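Local coordinates for protein aminopeptidase (Aneurinibacillus sp. AM-1, PDB 5IB9) that probably acts as a zinc-dependent aminopeptidase of family M28, removing residues from the amino-terminal end of peptides, at residues G226-D230 / D240-V245; S203-T209 / R265-A271; M297-D301 / S346-F351. Numbering follows the deposited sequence.

Interaction 1. Residues G226-D230 / D240-V245; sequences GSHHD and DDASGV. With ZN (zinc ion), chain C; ZN (zinc ion), chain B; BES (2-(3-amino-2-hydroxy-4-phenyl-butyrylamino)-4-methyl-pentanoic acid), chain H.
His228, the most covered residue, ends strand 226-228, whose axis passes 6.7 Å from that of helix 240-245 at 149°. Ser227 CA lies 5.2 Å from Gly244 CA, and His228 CA 6.0 Å from Asp241 CA. His228 N donates a straight hydrogen bond to Asp241 OD2 (3.2 Å). Its ring (chi1 p, chi2 96°) lies flat against Asp241 CB, 3.4 Å from the centroid, a CH-pi contact. Asp241 (chi1 t, preceded by a cis peptide bond) also takes Gly244 N onto OD1 at 3.0 Å, an Asx motif. Ser227 CB sits 3.3 Å from Gly244 C, and a CB at 244 would crowd it and clash with Asp241 OD1, while Ser227 OG hydrogen-bonds Thr248.

His228 NE2 and Asp240 OD1 hold one zinc, both at 2.0 Å, and Asp240 OD2 reaches the second at 1.8 Å; Asp301 completes the protein ligands of the first, Glu273 and His371 those of the second. Asp240 thus bridges the metals, as does inhibitor O2, as in M28 co-catalytic centres. One water joins His228 O, Asp230 O and Asp241 N. The helix packs roughly antiparallel to strand 222-228 in the beta-alpha-beta unit with strand 263-269, and helices 15-25 and 35-50 meet Val245.

Interaction 2. Residues S203-T209 / R265-A271; sequences SHNVIAT and RFITFGA. With ZN (zinc ion), chain G.
Two extended segments, 203-209 and 265-269, run antiparallel (167°) with axes 4.6 Å apart. Val206 and Thr268 form a hydrogen-bonded pair, N to O at 2.9 Å in both directions; Ala208 and Phe266 form the next, with Ala208 N to Phe266 O at 2.9 Å and Phe266 N to Ala208 O at 2.8 Å. Between and beyond them lie the non-hydrogen-bonded pairs Ile207 with Ile267 (CA to CA 4.5 Å) and Thr209 with Arg265 (4.4 Å). Ile207 CG1 meets Ile267 CG2 at 4.0 Å on the face that carries Arg265; Val206, Ala208, Phe266 and Thr268 line the other face, where helix 35-50 covers Ala208, Phe266 and Thr268.

At the Gly270 end the pattern changes. Gly270 N lies 3.1 Å from His204 O but at a poor angle, and bonds instead to Asn205 OD1 at 3.0 Å, which the chi1 m rotamer of Asn205 makes possible. Asn205 ND2 is satisfied by Gln58 OE1 and Gly278 O. Ser203 OG passes 3.4 Å from Gly270 CA and hydrogen-bonds Glu37. The guanidinium of Arg265 makes salt bridges to Glu263 and Glu290 and a hydrogen bond to Tyr282. The CA-to-CB bond of His204 (chi1 m) points away from 265-271, and its NE2 binds, at 2.0 Å, a zinc that Glu288 of the second subunit also binds, so this metal links the dimer. The paired strands belong to the mixed central sheet of the M28 alpha/beta fold, where antiparallel strand 187-210 flanks a run of parallel strands.

Interaction 3. Residues M297-D301 / S346-F351; sequences MFQLD and SDHESF. With ZN (zinc ion), chain C; BES (2-(3-amino-2-hydroxy-4-phenyl-butyrylamino)-4-methyl-pentanoic acid), chain H.
Alternation along strand 297-300 and into Asp301 just beyond it decides what touches: Met297, Gln299 and Asp301 point their CB atoms at 346-351, while Phe298 and Leu300 point away. Opposite, Ser346 is extended (phi/psi -155/178) and the chain turns into helix, with Glu349 N to Ser346 O at 3.1 Å. Gln299 CA and His348 CA stand 5.7 Å apart.

Met297 is t, m, t, which lays CG over one face of the Phe351 ring (chi1 m), 4.0 Å from its centroid, with SD at 4.6 Å in an oblique Met-aromatic contact. Gln299 (t, then p) curls its amide so that NE2 donates to Ser346 OG at 3.1 Å and weakly to Asp347 OD2 at 2.9 Å; Asp347 OD1 hydrogen-bonds Ser279 OG. Ser346 OG (chi1 t), donating to Asp301 OD2 at 2.7 Å, is a second-shell partner of an M28 zinc ligand, consistent with orienting the carboxylate. Asp301 (chi1 t) chelates the zinc through OD1 (2.1 Å) and OD2 (2.3 Å), and OD2 lies 3.0 Å from inhibitor amine N2. Strand 294-300 lies between parallel strands 222-228 and 358-364; helix 348-352 covers one side and helix 382-400 takes Phe298 and Leu300 on the other.

How the interactions relate
Reading from the N terminus, 203-209 comes first and waits for 265-271, with 55 residues between, to close interaction 2. Within that span the chain runs up strand 222-228 and returns through helix 238-256, so interaction 1 closes a short inner loop of nine residues wholly contained in the larger one. Interaction 3 follows in series, with 44 residues between its segments; none of the contacts cross. In the sheet, strand 222-228 joins all three: Ser227 O to Phe269 N (2.7 Å) on one side, Gly226 O to Leu300 N (2.7 Å) on the other. Interactions 1 and 3 share one zinc and the inhibitor, and Phe269 of interaction 2 packs on Phe351 of interaction 3.

Interaction 1. Residues G226-D230 / D240-V245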
loop_
_atom_site.group_PDB
_atom_site.type_symbol
_atom_site.label_atom_id
_atom_site.label_comp_id
_atom_site.label_asym_id
_atom_site.label_seq_id
_atom_site.Cartn_x
_atom_site.Cartn_y
_atom_site.Cartn_z
ATOM N N GLY A 226 -7.056 -11.686 -15.858
ATOM C CA GLY A 226 -7.342 -10.282 -15.443
ATOM C C GLY A 226 -7.615 -9.349 -16.657
ATOM O O GLY A 226 -7.243 -9.630 -17.799
ATOM N N SER A 227 -8.176 -8.207 -16.292
ATOM C CA SER A 227 -8.413 -7.050 -17.199
ATOM C C SER A 227 -8.620 -5.899 -16.279
ATOM O O SER A 227 -8.682 -6.054 -15.054
ATOM C CB SER A 227 -9.639 -7.286 -18.135
ATOM O OG SER A 227 -10.756 -7.671 -17.288
ATOM N N HIS A 228 -8.725 -4.687 -16.821
ATOM C CA HIS A 228 -9.050 -3.498 -15.991
ATOM C C HIS A 228 -10.331 -2.824 -16.459
ATOM O O HIS A 228 -10.630 -2.807 -17.671
ATOM C CB HIS A 228 -7.863 -2.454 -15.937
ATOM C CG HIS A 228 -7.534 -1.759 -17.254
ATOM N ND1 HIS A 228 -8.067 -0.499 -17.568
ATOM C CD2 HIS A 228 -6.621 -2.062 -18.178
ATOM C CE1 HIS A 228 -7.507 -0.127 -18.747
ATOM N NE2 HIS A 228 -6.661 -1.061 -19.134
ATOM N N HIS A 229 -11.075 -2.335 -15.478
ATOM C CA HIS A 229 -12.404 -1.758 -15.788
ATOM C C HIS A 229 -12.516 -0.256 -15.826
ATOM O O HIS A 229 -13.578 0.206 -16.135
ATOM C CB HIS A 229 -13.498 -2.373 -14.854
ATOM C CG HIS A 229 -13.171 -2.305 -13.387
ATOM N ND1 HIS A 229 -12.870 -1.207 -12.614
ATOM C CD2 HIS A 229 -13.078 -3.387 -12.572
ATOM C CE1 HIS A 229 -12.603 -1.615 -11.349
ATOM N NE2 HIS A 229 -12.771 -2.939 -11.333
ATOM N N ASP A 230 -11.393 0.412 -15.604
ATOM C CA ASP A 230 -11.383 1.893 -15.754
ATOM C C ASP A 230 -10.836 2.274 -17.134
ATOM O O ASP A 230 -10.179 1.472 -17.828
ATOM C CB ASP A 230 -10.491 2.524 -14.699
ATOM C CG ASP A 230 -9.025 2.152 -14.786
ATOM O OD1 ASP A 230 -8.651 0.942 -14.964
ATOM O OD2 ASP A 230 -8.192 3.080 -14.694
ATOM N N ASP A 240 -10.046 -0.156 -24.675
ATOM C CA ASP A 240 -9.125 0.006 -23.550
ATOM C C ASP A 240 -9.989 0.334 -22.336
ATOM O O ASP A 240 -10.166 1.519 -22.057
ATOM C CB ASP A 240 -8.056 1.168 -23.796
ATOM C CG ASP A 240 -6.958 1.216 -22.806
ATOM O OD1 ASP A 240 -6.983 0.130 -21.949
ATOM O OD2 ASP A 240 -6.064 2.138 -22.534
ATOM N N ASP A 241 -10.539 -0.597 -21.510
ATOM C CA ASP A 241 -10.288 -2.016 -21.629
ATOM C C ASP A 241 -11.595 -2.719 -21.390
ATOM O O ASP A 241 -11.615 -3.830 -20.842
ATOM C CB ASP A 241 -9.199 -2.504 -20.661
ATOM C CG ASP A 241 -8.810 -3.940 -20.988
ATOM O OD1 ASP A 241 -8.980 -4.479 -22.100
ATOM O OD2 ASP A 241 -8.273 -4.615 -19.976
ATOM N N ALA A 242 -12.732 -2.160 -21.912
ATOM C CA ALA A 242 -13.932 -3.019 -21.897
ATOM C C ALA A 242 -13.813 -4.315 -22.634
ATOM O O ALA A 242 -14.424 -5.329 -22.223
ATOM C CB ALA A 242 -15.228 -2.243 -22.336
ATOM N N SER A 243 -13.017 -4.345 -23.706
ATOM C CA SER A 243 -12.767 -5.541 -24.415
ATOM C C SER A 243 -12.237 -6.639 -23.502
ATOM O O SER A 243 -12.746 -7.747 -23.523
ATOM C CB SER A 243 -11.786 -5.275 -25.594
ATOM O OG SER A 243 -10.490 -4.974 -25.124
ATOM N N GLY A 244 -11.206 -6.313 -22.739
ATOM C CA GLY A 244 -10.644 -7.324 -21.851
ATOM C C GLY A 244 -11.619 -7.750 -20.747
ATOM O O GLY A 244 -11.609 -8.876 -20.380
ATOM N N VAL A 245 -12.389 -6.805 -20.245
ATOM C CA VAL A 245 -13.422 -7.150 -19.227
ATOM C C VAL A 245 -14.409 -8.131 -19.863
ATOM O O VAL A 245 -14.777 -9.136 -19.207
ATOM C CB VAL A 245 -14.137 -5.907 -18.800
ATOM C CG1 VAL A 245 -15.376 -6.357 -17.935
ATOM C CG2 VAL A 245 -13.200 -4.995 -17.950
HETATM ZN ZN ZN C . -5.605 -0.844 -20.851
HETATM ZN ZN ZN B . -5.016 2.621 -21.209
HETATM N N2 BES H . -3.576 -0.764 -22.426
HETATM C C1 BES H . -2.637 0.255 -21.960
HETATM C C6 BES H . -1.220 -0.286 -22.138
HETATM C C7 BES H . -0.674 -0.440 -23.554
HETATM C C8 BES H . -0.937 0.494 -24.588
HETATM C C12 BES H . 0.159 -1.549 -23.817
HETATM C C9 BES H . -0.363 0.301 -25.862
HETATM C C11 BES H . 0.732 -1.746 -25.104
HETATM C C10 BES H . 0.457 -0.816 -26.119
HETATM C C2 BES H . -2.923 0.602 -20.494
HETATM O O2 BES H . -4.341 0.752 -20.517
HETATM C C3 BES H . -2.262 1.916 -20.258
HETATM O O3 BES H . -2.692 2.890 -20.866
HETATM N N1 BES H . -1.222 1.931 -19.498
HETATM C C4 BES H . -0.492 3.188 -19.306
HETATM C C13 BES H . 0.633 2.800 -18.363
HETATM C C14 BES H . 0.167 2.323 -16.984
HETATM C C15 BES H . 1.458 2.127 -16.199
HETATM C C16 BES H . -0.820 3.253 -16.277
HETATM C C5 BES H . 0.213 3.679 -20.564
HETATM O O1 BES H . 0.586 4.887 -20.620
HETATM O O4 BES H . 0.447 2.929 -21.530
HETATM O O HOH W 1 -11.617 -0.625 -18.879
#

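Interaction 2. Residues S203-T209 / R265-A271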
loop_
_atom_site.group_PDB
_atom_site.type_symbol
_atom_site.label_atom_id
_atom_site.label_comp_id
_atom_site.label_asym_id
_atom_site.label_seq_id
_atom_site.Cartn_x
_atom_site.Cartn_y
_atom_site.Cartn_z
ATOM N N SER A 203 -11.350 3.297 -5.353
ATOM C CA SER A 203 -11.672 2.393 -6.454
ATOM C C SER A 203 -11.778 0.931 -5.939
ATOM O O SER A 203 -11.782 0.690 -4.701
ATOM C CB SER A 203 -10.569 2.557 -7.538
ATOM O OG SER A 203 -10.748 1.747 -8.719
ATOM N N HIS A 204 -11.972 0.013 -6.855
ATOM C CA HIS A 204 -12.223 -1.387 -6.467
ATOM C C HIS A 204 -11.683 -2.353 -7.481
ATOM O O HIS A 204 -11.615 -2.051 -8.674
ATOM C CB HIS A 204 -13.724 -1.638 -6.431
ATOM C CG HIS A 204 -14.523 -0.674 -5.603
ATOM N ND1 HIS A 204 -14.873 0.607 -6.011
ATOM C CD2 HIS A 204 -14.952 -0.794 -4.326
ATOM C CE1 HIS A 204 -15.467 1.234 -4.995
ATOM N NE2 HIS A 204 -15.596 0.379 -4.002
ATOM N N ASN A 205 -11.386 -3.592 -6.999
ATOM C CA ASN A 205 -11.181 -4.766 -7.857
ATOM C C ASN A 205 -12.365 -5.695 -7.648
ATOM O O ASN A 205 -12.866 -5.809 -6.542
ATOM C CB ASN A 205 -9.881 -5.501 -7.479
ATOM C CG ASN A 205 -8.698 -4.567 -7.490
ATOM O OD1 ASN A 205 -8.501 -3.868 -8.475
ATOM N ND2 ASN A 205 -7.809 -4.732 -6.546
ATOM N N VAL A 206 -12.743 -6.399 -8.700
ATOM C CA VAL A 206 -13.864 -7.372 -8.637
ATOM C C VAL A 206 -13.249 -8.732 -8.895
ATOM O O VAL A 206 -12.581 -8.956 -9.896
ATOM C CB VAL A 206 -14.937 -7.087 -9.703
ATOM C CG1 VAL A 206 -16.028 -8.183 -9.467
ATOM C CG2 VAL A 206 -15.503 -5.688 -9.533
ATOM N N ILE A 207 -13.453 -9.653 -7.922
ATOM C CA ILE A 207 -12.714 -10.924 -7.961
ATOM C C ILE A 207 -13.717 -12.110 -7.902
ATOM O O ILE A 207 -14.510 -12.220 -6.950
ATOM C CB ILE A 207 -11.787 -11.078 -6.775
ATOM C CG1 ILE A 207 -10.757 -9.953 -6.743
ATOM C CG2 ILE A 207 -11.042 -12.465 -6.811
ATOM C CD1 ILE A 207 -10.808 -9.218 -5.445
ATOM N N ALA A 208 -13.723 -13.012 -8.898
ATOM C CA ALA A 208 -14.682 -14.159 -8.970
ATOM C C ALA A 208 -13.829 -15.398 -9.067
ATOM O O ALA A 208 -12.992 -15.493 -9.899
ATOM C CB ALA A 208 -15.574 -14.015 -10.287
ATOM N N THR A 209 -14.057 -16.335 -8.157
ATOM C CA THR A 209 -13.147 -17.509 -8.059
ATOM C C THR A 209 -13.958 -18.768 -8.326
ATOM O O THR A 209 -15.005 -18.934 -7.674
ATOM C CB THR A 209 -12.528 -17.536 -6.677
ATOM O OG1 THR A 209 -11.697 -16.362 -6.483
ATOM C CG2 THR A 209 -11.632 -18.811 -6.569
ATOM N N ARG A 265 -9.126 -17.587 -10.920
ATOM C CA ARG A 265 -9.590 -16.312 -10.372
ATOM C C ARG A 265 -9.742 -15.376 -11.528
ATOM O O ARG A 265 -8.701 -15.031 -12.173
ATOM C CB ARG A 265 -8.566 -15.745 -9.354
ATOM C CG ARG A 265 -8.316 -16.752 -8.161
ATOM C CD ARG A 265 -7.389 -16.160 -7.159
ATOM N NE ARG A 265 -7.264 -17.132 -6.078
ATOM C CZ ARG A 265 -6.568 -16.845 -4.990
ATOM N NH1 ARG A 265 -5.977 -15.650 -4.743
ATOM N NH2 ARG A 265 -6.531 -17.771 -4.088
ATOM N N PHE A 266 -10.929 -14.877 -11.741
ATOM C CA PHE A 266 -11.237 -13.900 -12.822
ATOM C C PHE A 266 -11.375 -12.568 -12.166
ATOM O O PHE A 266 -12.171 -12.389 -11.222
ATOM C CB PHE A 266 -12.559 -14.313 -13.513
ATOM C CG PHE A 266 -12.527 -15.659 -14.202
ATOM C CD1 PHE A 266 -12.114 -15.724 -15.514
ATOM C CD2 PHE A 266 -12.837 -16.784 -13.477
ATOM C CE1 PHE A 266 -12.014 -16.919 -16.184
ATOM C CE2 PHE A 266 -12.859 -18.045 -14.164
ATOM C CZ PHE A 266 -12.422 -18.097 -15.491
ATOM N N ILE A 267 -10.528 -11.599 -12.609
ATOM C CA ILE A 267 -10.443 -10.372 -11.855
ATOM C C ILE A 267 -10.534 -9.167 -12.815
ATOM O O ILE A 267 -9.867 -9.158 -13.881
ATOM C CB ILE A 267 -9.087 -10.262 -11.040
ATOM C CG1 ILE A 267 -8.899 -11.511 -10.216
ATOM C CG2 ILE A 267 -9.121 -8.957 -10.218
ATOM C CD1 ILE A 267 -7.587 -11.431 -9.413
ATOM N N THR A 268 -11.351 -8.177 -12.397
ATOM C CA THR A 268 -11.219 -6.900 -13.102
ATOM C C THR A 268 -10.655 -5.894 -12.147
ATOM O O THR A 268 -11.097 -5.732 -11.017
ATOM C CB THR A 268 -12.597 -6.435 -13.745
ATOM O OG1 THR A 268 -13.576 -6.147 -12.732
ATOM C CG2 THR A 268 -13.031 -7.546 -14.653
ATOM N N PHE A 269 -9.585 -5.209 -12.599
ATOM C CA PHE A 269 -8.848 -4.302 -11.698
ATOM C C PHE A 269 -9.274 -2.866 -11.860
ATOM O O PHE A 269 -9.532 -2.440 -12.987
ATOM C CB PHE A 269 -7.381 -4.396 -12.004
ATOM C CG PHE A 269 -6.749 -5.740 -11.866
ATOM C CD1 PHE A 269 -6.555 -6.312 -10.578
ATOM C CD2 PHE A 269 -6.325 -6.475 -12.947
ATOM C CE1 PHE A 269 -5.967 -7.578 -10.423
ATOM C CE2 PHE A 269 -5.720 -7.738 -12.810
ATOM C CZ PHE A 269 -5.553 -8.262 -11.556
ATOM N N GLY A 270 -9.286 -2.129 -10.747
ATOM C CA GLY A 270 -9.551 -0.681 -10.848
ATOM C C GLY A 270 -8.256 0.086 -10.967
ATOM O O GLY A 270 -7.167 -0.399 -10.710
ATOM N N ALA A 271 -8.413 1.348 -11.395
ATOM C CA ALA A 271 -7.294 2.342 -11.344
ATOM C C ALA A 271 -6.109 1.865 -12.048
ATOM O O ALA A 271 -4.992 2.150 -11.687
ATOM C CB ALA A 271 -7.024 2.824 -9.865
HETATM ZN ZN ZN G . -16.715 0.726 -2.352
HETATM O O HOH W 2 -18.638 0.729 -2.645
HETATM O O HOH W 3 -16.414 2.262 -1.152
HETATM O O HOH W 4 -16.403 3.187 -1.983
HETATM O O HOH W 5 -17.902 2.392 -2.749
#

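Interaction 3. Residues M297-D301 / S346-F351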
loop_
_atom_site.group_PDB
_atom_site.type_symbol
_atom_site.label_atom_id
_atom_site.label_comp_id
_atom_site.label_asym_id
_atom_site.label_seq_id
_atom_site.Cartn_x
_atom_site.Cartn_y
_atom_site.Cartn_z
ATOM N N MET A 297 -0.604 -15.874 -14.801
ATOM C CA MET A 297 -1.539 -14.768 -14.784
ATOM C C MET A 297 -1.602 -14.275 -16.230
ATOM O O MET A 297 -0.591 -13.925 -16.865
ATOM C CB MET A 297 -1.097 -13.609 -13.819
ATOM C CG MET A 297 -2.126 -12.430 -13.672
ATOM S SD MET A 297 -1.879 -11.243 -14.966
ATOM C CE MET A 297 -3.345 -10.260 -14.629
ATOM N N PHE A 298 -2.823 -14.337 -16.781
ATOM C CA PHE A 298 -3.190 -13.874 -18.163
ATOM C C PHE A 298 -3.836 -12.533 -18.057
ATOM O O PHE A 298 -4.888 -12.408 -17.482
ATOM C CB PHE A 298 -4.144 -14.841 -18.823
ATOM C CG PHE A 298 -3.592 -16.226 -19.063
ATOM C CD1 PHE A 298 -3.400 -16.644 -20.420
ATOM C CD2 PHE A 298 -3.303 -17.129 -18.034
ATOM C CE1 PHE A 298 -2.923 -17.910 -20.677
ATOM C CE2 PHE A 298 -2.808 -18.422 -18.321
ATOM C CZ PHE A 298 -2.628 -18.814 -19.625
ATOM N N GLN A 299 -3.222 -11.482 -18.583
ATOM C CA GLN A 299 -3.797 -10.135 -18.627
ATOM C C GLN A 299 -4.383 -9.766 -19.993
ATOM O O GLN A 299 -3.711 -9.995 -21.012
ATOM C CB GLN A 299 -2.730 -9.110 -18.238
ATOM C CG GLN A 299 -3.220 -7.653 -18.424
ATOM C CD GLN A 299 -4.289 -7.214 -17.383
ATOM O OE1 GLN A 299 -4.655 -7.942 -16.510
ATOM N NE2 GLN A 299 -4.720 -5.967 -17.434
ATOM N N LEU A 300 -5.660 -9.400 -20.022
ATOM C CA LEU A 300 -6.340 -9.086 -21.340
ATOM C C LEU A 300 -6.563 -7.579 -21.353
ATOM O O LEU A 300 -7.307 -7.023 -20.544
ATOM C CB LEU A 300 -7.715 -9.803 -21.287
ATOM C CG LEU A 300 -7.680 -11.350 -21.175
ATOM C CD1 LEU A 300 -9.013 -11.792 -20.748
ATOM C CD2 LEU A 300 -7.590 -11.794 -22.684
ATOM N N ASP A 301 -5.839 -6.923 -22.267
ATOM C CA ASP A 301 -5.979 -5.409 -22.376
ATOM C C ASP A 301 -5.859 -5.084 -23.864
ATOM O O ASP A 301 -4.793 -5.329 -24.450
ATOM C CB ASP A 301 -4.843 -4.823 -21.602
ATOM C CG ASP A 301 -5.034 -3.305 -21.231
ATOM O OD1 ASP A 301 -5.977 -2.704 -21.762
ATOM O OD2 ASP A 301 -4.380 -2.732 -20.333
ATOM N N SER A 346 0.703 -2.631 -18.137
ATOM C CA SER A 346 -0.687 -3.184 -17.813
ATOM C C SER A 346 -0.490 -4.056 -16.576
ATOM O O SER A 346 0.587 -4.177 -16.049
ATOM C CB SER A 346 -1.304 -3.923 -19.003
ATOM O OG SER A 346 -2.700 -4.087 -18.789
ATOM N N ASP A 347 -1.593 -4.601 -16.103
ATOM C CA ASP A 347 -1.633 -5.267 -14.778
ATOM C C ASP A 347 -0.783 -6.535 -14.665
ATOM O O ASP A 347 -0.461 -6.889 -13.520
ATOM C CB ASP A 347 -3.093 -5.589 -14.409
ATOM C CG ASP A 347 -3.942 -4.311 -14.300
ATOM O OD1 ASP A 347 -3.592 -3.438 -13.477
ATOM O OD2 ASP A 347 -4.911 -4.208 -15.116
ATOM N N HIS A 348 -0.301 -7.092 -15.778
ATOM C CA HIS A 348 0.628 -8.236 -15.655
ATOM C C HIS A 348 1.891 -7.828 -14.916
ATOM O O HIS A 348 2.510 -8.678 -14.271
ATOM C CB HIS A 348 0.948 -8.867 -16.994
ATOM C CG HIS A 348 1.561 -7.905 -17.968
ATOM N ND1 HIS A 348 0.987 -6.684 -18.323
ATOM C CD2 HIS A 348 2.691 -8.050 -18.690
ATOM C CE1 HIS A 348 1.813 -6.091 -19.208
ATOM N NE2 HIS A 348 2.830 -6.923 -19.461
ATOM N N GLU A 349 2.279 -6.552 -14.974
ATOM C CA GLU A 349 3.483 -6.077 -14.239
ATOM C C GLU A 349 3.362 -6.269 -12.746
ATOM O O GLU A 349 4.377 -6.426 -12.062
ATOM C CB GLU A 349 3.641 -4.616 -14.538
ATOM C CG GLU A 349 5.052 -4.061 -14.156
ATOM C CD GLU A 349 5.245 -2.683 -14.807
ATOM O OE1 GLU A 349 5.093 -2.491 -16.051
ATOM O OE2 GLU A 349 5.520 -1.777 -14.064
ATOM N N SER A 350 2.140 -6.271 -12.225
ATOM C CA SER A 350 1.968 -6.476 -10.771
ATOM C C SER A 350 2.212 -7.867 -10.272
ATOM O O SER A 350 2.559 -8.069 -9.104
ATOM C CB SER A 350 0.551 -5.975 -10.428
ATOM O OG SER A 350 0.426 -4.578 -10.810
ATOM N N PHE A 351 1.994 -8.787 -11.205
ATOM C CA PHE A 351 2.190 -10.231 -10.876
ATOM C C PHE A 351 3.611 -10.609 -11.239
ATOM O O PHE A 351 4.202 -11.388 -10.480
ATOM C CB PHE A 351 1.079 -11.064 -11.553
ATOM C CG PHE A 351 -0.255 -10.651 -11.066
ATOM C CD1 PHE A 351 -0.716 -11.112 -9.821
ATOM C CD2 PHE A 351 -0.986 -9.634 -11.697
ATOM C CE1 PHE A 351 -1.919 -10.613 -9.254
ATOM C CE2 PHE A 351 -2.192 -9.160 -11.158
ATOM C CZ PHE A 351 -2.656 -9.665 -9.917
HETATM ZN ZN ZN C . -5.605 -0.844 -20.851
HETATM N N2 BES H . -3.576 -0.764 -22.426
HETATM C C1 BES H . -2.637 0.255 -21.960
HETATM C C6 BES H . -1.220 -0.286 -22.138
HETATM C C7 BES H . -0.674 -0.440 -23.554
HETATM C C8 BES H . -0.937 0.494 -24.588
HETATM C C12 BES H . 0.159 -1.549 -23.817
HETATM C C9 BES H . -0.363 0.301 -25.862
HETATM C C11 BES H . 0.732 -1.746 -25.104
HETATM C C10 BES H . 0.457 -0.816 -26.119
HETATM C C2 BES H . -2.923 0.602 -20.494
HETATM O O2 BES H . -4.341 0.752 -20.517
HETATM C C3 BES H . -2.262 1.916 -20.258
HETATM O O3 BES H . -2.692 2.890 -20.866
HETATM N N1 BES H . -1.222 1.931 -19.498
HETATM C C4 BES H . -0.492 3.188 -19.306
HETATM C C13 BES H . 0.633 2.800 -18.363
HETATM C C14 BES H . 0.167 2.323 -16.984
HETATM C C15 BES H . 1.458 2.127 -16.199
HETATM C C16 BES H . -0.820 3.253 -16.277
HETATM C C5 BES H . 0.213 3.679 -20.564
HETATM O O1 BES H . 0.586 4.887 -20.620
HETATM O O4 BES H . 0.447 2.929 -21.530
#